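Local coordinates for beta-d-glucoside glucohydrolase (Hypocrea jecorina, PDB 3ZZ1), which probably hydrolyses terminal, non-reducing beta-D-glucosyl residues with release of beta-D-glucose, as a family 3 beta-glucosidase of cellulose degradation, at residues P346-V351 / R426-A431; A338-L343 / N475-V480. One frame throughout, in Å; residues are numbered along the deposited sequence.

Contact 1 of 2, residues P346-V351 / R426-A431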
ATOM      1  N   PRO A 346      36.742   5.945   1.470  1.00 21.28           N
ATOM      2  CA  PRO A 346      37.093   7.195   2.143  1.00 21.12           C
ATOM      3  C   PRO A 346      37.836   6.915   3.454  1.00 20.93           C
ATOM      4  O   PRO A 346      37.632   5.859   4.060  1.00 20.86           O
ATOM      5  CB  PRO A 346      35.730   7.836   2.411  1.00 21.05           C
ATOM      6  CG  PRO A 346      34.791   6.682   2.539  1.00 21.06           C
ATOM      7  CD  PRO A 346      35.312   5.607   1.635  1.00 21.02           C
ATOM      8  N   ALA A 347      38.703   7.835   3.871  1.00 20.68           N
ATOM      9  CA  ALA A 347      39.460   7.660   5.116  1.00 20.50           C
ATOM     10  C   ALA A 347      38.562   7.809   6.345  1.00 20.38           C
ATOM     11  O   ALA A 347      38.773   7.138   7.362  1.00 20.50           O
ATOM     12  CB  ALA A 347      40.638   8.638   5.182  1.00 20.50           C
ATOM     13  N   SER A 348      37.552   8.676   6.238  1.00 19.82           N
ATOM     14  CA  SER A 348      36.651   8.947   7.352  1.00 19.66           C
ATOM     15  C   SER A 348      35.203   9.216   6.929  1.00 19.35           C
ATOM     16  O   SER A 348      34.941   9.804   5.875  1.00 19.31           O
ATOM     17  CB  SER A 348      37.182  10.112   8.197  1.00 19.64           C
ATOM     18  OG  SER A 348      37.280  11.292   7.422  1.00 19.80           O
ATOM     19  N   ILE A 349      34.275   8.775   7.773  1.00 18.90           N
ATOM     20  CA  ILE A 349      32.845   9.001   7.576  1.00 18.43           C
ATOM     21  C   ILE A 349      32.249   9.562   8.863  1.00 17.79           C
ATOM     22  O   ILE A 349      32.506   9.034   9.946  1.00 18.06           O
ATOM     23  CB  ILE A 349      32.103   7.684   7.195  1.00 18.33           C
ATOM     24  CG1 ILE A 349      32.451   7.261   5.763  1.00 18.57           C
ATOM     25  CG2 ILE A 349      30.583   7.846   7.341  1.00 18.92           C
ATOM     26  CD1 ILE A 349      31.923   5.885   5.357  1.00 18.58           C
ATOM     27  N   ALA A 350      31.466  10.631   8.743  1.00 17.02           N
ATOM     28  CA  ALA A 350      30.627  11.086   9.848  1.00 16.09           C
ATOM     29  C   ALA A 350      29.194  10.573   9.672  1.00 15.59           C
ATOM     30  O   ALA A 350      28.627  10.634   8.579  1.00 15.30           O
ATOM     31  CB  ALA A 350      30.643  12.598   9.954  1.00 15.95           C
ATOM     32  N   VAL A 351      28.625  10.055  10.754  1.00 14.93           N
ATOM     33  CA  VAL A 351      27.242   9.602  10.768  1.00 14.28           C
ATOM     34  C   VAL A 351      26.513  10.468  11.785  1.00 14.18           C
ATOM     35  O   VAL A 351      26.900  10.526  12.951  1.00 14.16           O
ATOM     36  CB  VAL A 351      27.131   8.089  11.107  1.00 14.20           C
ATOM     37  CG1 VAL A 351      25.678   7.664  11.238  1.00 13.41           C
ATOM     38  CG2 VAL A 351      27.824   7.248  10.032  1.00 14.08           C
ATOM     39  N   ARG A 426      33.011  17.812  10.756  1.00 19.05           N
ATOM     40  CA  ARG A 426      34.178  18.651  10.444  1.00 19.31           C
ATOM     41  C   ARG A 426      35.424  17.819  10.137  1.00 19.07           C
ATOM     42  O   ARG A 426      35.796  16.936  10.913  1.00 18.95           O
ATOM     43  CB  ARG A 426      34.464  19.639  11.582  1.00 19.32           C
ATOM     44  CG  ARG A 426      35.193  20.911  11.142  1.00 20.67           C
ATOM     45  CD  ARG A 426      35.313  21.945  12.276  1.00 22.74           C
ATOM     46  NE  ARG A 426      34.015  22.304  12.854  1.00 23.89           N
ATOM     47  CZ  ARG A 426      33.163  23.178  12.324  1.00 24.66           C
ATOM     48  NH1 ARG A 426      33.456  23.809  11.189  1.00 25.22           N
ATOM     49  NH2 ARG A 426      32.008  23.422  12.929  1.00 24.92           N
ATOM     50  N   GLY A 427      36.045  18.100   8.991  1.00 19.02           N
ATOM     51  CA  GLY A 427      37.296  17.449   8.590  1.00 18.88           C
ATOM     52  C   GLY A 427      37.157  16.052   8.002  1.00 18.98           C
ATOM     53  O   GLY A 427      38.164  15.419   7.670  1.00 18.96           O
ATOM     54  N   LYS A 428      35.922  15.569   7.862  1.00 18.68           N
ATOM     55  CA  LYS A 428      35.676  14.227   7.320  1.00 18.65           C
ATOM     56  C   LYS A 428      35.489  14.239   5.803  1.00 18.37           C
ATOM     57  O   LYS A 428      35.065  15.246   5.229  1.00 18.40           O
ATOM     58  CB  LYS A 428      34.474  13.554   8.005  1.00 18.67           C
ATOM     59  CG  LYS A 428      34.446  13.648   9.534  1.00 19.19           C
ATOM     60  CD  LYS A 428      35.730  13.124  10.191  1.00 20.07           C
ATOM     61  CE  LYS A 428      35.653  13.193  11.713  1.00 20.19           C
ATOM     62  NZ  LYS A 428      35.453  14.585  12.207  1.00 20.63           N
ATOM     63  N   ASP A 429      35.815  13.117   5.163  1.00 18.15           N
ATOM     64  CA  ASP A 429      35.689  12.983   3.712  1.00 18.04           C
ATOM     65  C   ASP A 429      34.241  13.104   3.256  1.00 17.85           C
ATOM     66  O   ASP A 429      33.949  13.840   2.315  1.00 17.89           O
ATOM     67  CB  ASP A 429      36.301  11.665   3.231  1.00 18.22           C
ATOM     68  CG  ASP A 429      37.796  11.600   3.475  1.00 18.50           C
ATOM     69  OD1 ASP A 429      38.523  12.462   2.946  1.00 20.22           O
ATOM     70  OD2 ASP A 429      38.250  10.693   4.194  1.00 18.66           O
ATOM     71  N   VAL A 430      33.348  12.371   3.924  1.00 17.60           N
ATOM     72  CA  VAL A 430      31.907  12.499   3.704  1.00 17.48           C
ATOM     73  C   VAL A 430      31.151  12.517   5.032  1.00 17.02           C
ATOM     74  O   VAL A 430      31.636  12.013   6.048  1.00 16.93           O
ATOM     75  CB  VAL A 430      31.317  11.378   2.794  1.00 17.53           C
ATOM     76  CG1 VAL A 430      31.941  11.413   1.395  1.00 18.29           C
ATOM     77  CG2 VAL A 430      31.485  10.000   3.431  1.00 18.12           C
ATOM     78  N   ALA A 431      29.964  13.113   5.006  1.00 16.42           N
ATOM     79  CA  ALA A 431      29.084  13.148   6.160  1.00 16.10           C
ATOM     80  C   ALA A 431      27.707  12.662   5.741  1.00 15.78           C
ATOM     81  O   ALA A 431      27.122  13.186   4.791  1.00 15.53           O
ATOM     82  CB  ALA A 431      29.009  14.559   6.726  1.00 15.91           C
TER
HETATM   83  O   HOH W   1      39.854  11.831   6.893  1.00 26.13           O
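Ile349 pairs with Val430 and Ala350 with Ala431 where 346-351 and 426-431, which both begin as loops, come together as parallel strands, their CA atoms 5.3 Å and 4.5 Å apart. Ala350 N gives a nearly straight hydrogen bond (172° at the hydrogen) to Val430 O. One step earlier the regular ladder gives way to side chains. Asp429 turns its carboxylate toward the start of the other strand, and OD2 accepts Ser348 N at 3.0 Å through the lone pair facing away from OD1. Ser348 answers with its hydroxyl: chi1 of 61° sets OG between its own backbone N and carbonyl carbon, where it receives Asp429 N over a long 3.3 Å. The two residues thus grip each other's main-chain N-H, a task for which a short acceptor side chain is suited. A water at 2.7 Å from Ser348 OG also makes a weak bond to Asp429 OD2. On one face of the sheet Ile349 and Val430 lie side by side, CG1 against CG2 at 3.7 Å, as beta-branched residues readily do on a strand. The other face carries the small Ala350 and Ala431, with CB atoms 4.1 Å apart, and Ala431 also meets Val469 of helix 462-472. Lys428 passes its methylene CG by Ala350 CB, then bends back until NZ reaches Arg426 O and Ala424 O at the end of helix 418-425, an aliphatic stem with a charged tip. Strand 430-437, entered from helix 418-425 and laid parallel to strand 348-352, is typical of the alpha/beta sandwich domain of family 3 glycosidases.

Contact 2 of 2, residues A338-L343 / N475-V480; sequences ANILPL and NVIVVV
Ile340, Leu341 and Leu343 meet Asn475 and Ile477 where the irregular segment 338-343 passes over the beginning of strand 476-482, without strand pairing; the nearest CA atoms, those of Ile340 and Asn475, are 7.9 Å apart. This is a loop packed on one face of the central sheet in the alpha/beta C-terminal domain of the family 3 enzyme, and apolar side chains carry it. Ile340 holds CG1 anti to its backbone N (chi1 -167°), and the chain ends in CD1, which touches Asn475 CB at 3.7 Å and Ile477 CG1 at 4.0 Å. The longer CG1-CD1 branch of isoleucine suits this reach from a loop down to the sheet. Asn475 sits at the entry to the strand: its CB offers an apolar surface to Ile340, while its amide oxygen OD1 has a weak hydrogen bond from Lys498. Ile477 is the main receiver on the strand, buried and directed at the loop. The two leucines come in obliquely with their CD2 methyls, and Leu341 also packs against Leu333 and Val501, so that it spans several strands of the sheet. The Leu341-Pro342 peptide bond is cis, a conformation that proline tolerates better than other residues, and it lies on the path from Leu341 to Leu343. Both leucine methyls converge on a single atom: Ile477 CD1 lies 3.8 Å from Leu341 CD2 and 3.7 Å from Leu343 CD2.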
ATOM      1  N   ALA A 338      28.173  14.805  -8.636  1.00 20.59           N
ATOM      2  CA  ALA A 338      29.603  14.479  -8.592  1.00 20.58           C
ATOM      3  C   ALA A 338      29.878  12.992  -8.374  1.00 20.50           C
ATOM      4  O   ALA A 338      31.006  12.599  -8.072  1.00 20.81           O
ATOM      5  CB  ALA A 338      30.328  15.331  -7.534  1.00 20.63           C
ATOM      6  N   ASN A 339      28.837  12.175  -8.536  1.00 20.40           N
ATOM      7  CA  ASN A 339      28.901  10.736  -8.266  1.00 20.19           C
ATOM      8  C   ASN A 339      29.619  10.378  -6.957  1.00 19.81           C
ATOM      9  O   ASN A 339      30.485   9.500  -6.924  1.00 19.88           O
ATOM     10  CB  ASN A 339      29.477   9.986  -9.473  1.00 20.41           C
ATOM     11  CG  ASN A 339      28.511   9.944 -10.646  1.00 21.01           C
ATOM     12  OD1 ASN A 339      27.399   9.423 -10.530  1.00 21.76           O
ATOM     13  ND2 ASN A 339      28.926  10.500 -11.778  1.00 21.15           N
ATOM     14  N   ILE A 340      29.245  11.076  -5.885  1.00 19.24           N
ATOM     15  CA  ILE A 340      29.727  10.782  -4.534  1.00 18.77           C
ATOM     16  C   ILE A 340      29.310   9.366  -4.103  1.00 18.33           C
ATOM     17  O   ILE A 340      30.009   8.711  -3.324  1.00 18.02           O
ATOM     18  CB  ILE A 340      29.234  11.851  -3.515  1.00 18.85           C
ATOM     19  CG1 ILE A 340      29.978  11.734  -2.180  1.00 19.08           C
ATOM     20  CG2 ILE A 340      27.714  11.786  -3.332  1.00 18.80           C
ATOM     21  CD1 ILE A 340      29.663  12.847  -1.190  1.00 18.97           C
ATOM     22  N   LEU A 341      28.168   8.914  -4.620  1.00 17.72           N
ATOM     23  CA  LEU A 341      27.711   7.538  -4.438  1.00 17.23           C
ATOM     24  C   LEU A 341      27.929   6.743  -5.728  1.00 17.10           C
ATOM     25  O   LEU A 341      27.735   7.277  -6.816  1.00 16.76           O
ATOM     26  CB  LEU A 341      26.232   7.498  -4.024  1.00 16.90           C
ATOM     27  CG  LEU A 341      25.862   7.962  -2.612  1.00 16.16           C
ATOM     28  CD1 LEU A 341      24.370   7.822  -2.397  1.00 15.44           C
ATOM     29  CD2 LEU A 341      26.621   7.182  -1.555  1.00 15.66           C
ATOM     30  N   PRO A 342      28.338   5.466  -5.611  1.00 17.20           N
ATOM     31  CA  PRO A 342      28.567   4.756  -4.356  1.00 17.31           C
ATOM     32  C   PRO A 342      29.885   5.144  -3.705  1.00 17.75           C
ATOM     33  O   PRO A 342      30.816   5.576  -4.394  1.00 17.44           O
ATOM     34  CB  PRO A 342      28.611   3.291  -4.785  1.00 17.45           C
ATOM     35  CG  PRO A 342      29.099   3.322  -6.189  1.00 17.12           C
ATOM     36  CD  PRO A 342      28.631   4.619  -6.785  1.00 17.15           C
ATOM     37  N   LEU A 343      29.938   4.997  -2.384  1.00 18.25           N
ATOM     38  CA  LEU A 343      31.137   5.258  -1.607  1.00 18.83           C
ATOM     39  C   LEU A 343      32.191   4.224  -1.949  1.00 19.40           C
ATOM     40  O   LEU A 343      31.889   3.040  -2.093  1.00 19.38           O
ATOM     41  CB  LEU A 343      30.838   5.195  -0.104  1.00 18.50           C
ATOM     42  CG  LEU A 343      29.746   6.092   0.486  1.00 18.29           C
ATOM     43  CD1 LEU A 343      29.505   5.722   1.940  1.00 17.60           C
ATOM     44  CD2 LEU A 343      30.100   7.567   0.353  1.00 17.21           C
ATOM     45  N   ASN A 475      30.852  17.628   1.595  1.00 17.64           N
ATOM     46  CA  ASN A 475      30.355  16.407   0.963  1.00 17.48           C
ATOM     47  C   ASN A 475      29.309  15.693   1.805  1.00 17.04           C
ATOM     48  O   ASN A 475      29.597  14.681   2.456  1.00 17.09           O
ATOM     49  CB  ASN A 475      31.519  15.468   0.645  1.00 17.63           C
ATOM     50  CG  ASN A 475      32.388  15.985  -0.478  1.00 18.72           C
ATOM     51  OD1 ASN A 475      31.942  16.106  -1.621  1.00 19.94           O
ATOM     52  ND2 ASN A 475      33.640  16.298  -0.161  1.00 19.76           N
ATOM     53  N   VAL A 476      28.091  16.225   1.773  1.00 16.28           N
ATOM     54  CA  VAL A 476      27.010  15.739   2.620  1.00 15.78           C
ATOM     55  C   VAL A 476      26.086  14.800   1.850  1.00 15.35           C
ATOM     56  O   VAL A 476      25.671  15.096   0.724  1.00 15.09           O
ATOM     57  CB  VAL A 476      26.193  16.909   3.220  1.00 15.72           C
ATOM     58  CG1 VAL A 476      25.123  16.389   4.179  1.00 15.67           C
ATOM     59  CG2 VAL A 476      27.116  17.892   3.932  1.00 15.78           C
ATOM     60  N   ILE A 477      25.793  13.659   2.467  1.00 14.88           N
ATOM     61  CA  ILE A 477      24.812  12.718   1.953  1.00 14.42           C
ATOM     62  C   ILE A 477      23.638  12.706   2.918  1.00 14.01           C
ATOM     63  O   ILE A 477      23.805  12.451   4.107  1.00 14.31           O
ATOM     64  CB  ILE A 477      25.408  11.298   1.790  1.00 14.65           C
ATOM     65  CG1 ILE A 477      26.541  11.317   0.756  1.00 14.50           C
ATOM     66  CG2 ILE A 477      24.314  10.275   1.388  1.00 14.39           C
ATOM     67  CD1 ILE A 477      27.424  10.088   0.787  1.00 14.88           C
ATOM     68  N   VAL A 478      22.454  13.009   2.402  1.00 13.55           N
ATOM     69  CA  VAL A 478      21.242  13.049   3.214  1.00 12.90           C
ATOM     70  C   VAL A 478      20.439  11.772   3.000  1.00 12.78           C
ATOM     71  O   VAL A 478      20.021  11.470   1.876  1.00 12.50           O
ATOM     72  CB  VAL A 478      20.365  14.276   2.873  1.00 12.84           C
ATOM     73  CG1 VAL A 478      19.069  14.244   3.677  1.00 12.74           C
ATOM     74  CG2 VAL A 478      21.122  15.575   3.136  1.00 12.44           C
ATOM     75  N   VAL A 479      20.240  11.027   4.082  1.00 12.57           N
ATOM     76  CA  VAL A 479      19.420   9.826   4.048  1.00 12.42           C
ATOM     77  C   VAL A 479      18.114  10.117   4.769  1.00 12.41           C
ATOM     78  O   VAL A 479      18.112  10.542   5.924  1.00 12.37           O
ATOM     79  CB  VAL A 479      20.143   8.608   4.674  1.00 12.48           C
ATOM     80  CG1 VAL A 479      19.227   7.386   4.693  1.00 12.46           C
ATOM     81  CG2 VAL A 479      21.427   8.297   3.906  1.00 12.15           C
ATOM     82  N   VAL A 480      17.012   9.898   4.059  1.00 12.44           N
ATOM     83  CA  VAL A 480      15.676  10.187   4.559  1.00 12.48           C
ATOM     84  C   VAL A 480      14.874   8.899   4.720  1.00 12.64           C
ATOM     85  O   VAL A 480      14.759   8.112   3.777  1.00 12.73           O
ATOM     86  CB  VAL A 480      14.912  11.121   3.596  1.00 12.49           C
ATOM     87  CG1 VAL A 480      13.561  11.512   4.181  1.00 12.50           C
ATOM     88  CG2 VAL A 480      15.743  12.362   3.272  1.00 12.45           C
TER

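From the N terminus the chain leaves edge strand 332-336, runs through 338-343 and soon forms strand 348-352. Contact 1 closes the loop from there to strand 430-437, taking in helix 395-404, edge strand 409-413 and helix 418-425. The chain then continues through helix 462-472 to 475-480, where contact 2 closes the wider loop that encloses the first. Strand 430-437 stands between strands 348-352 and 476-482 and joins the two contacts: Ala431 exchanges probable backbone hydrogen bonds with Asn475 and Ile477, and Val430 CG1 packs on Ile340 CD1. Contact 1 joins two neighbouring strands of the sheet and the loops that lead into them, whereas contact 2 covers one of its faces.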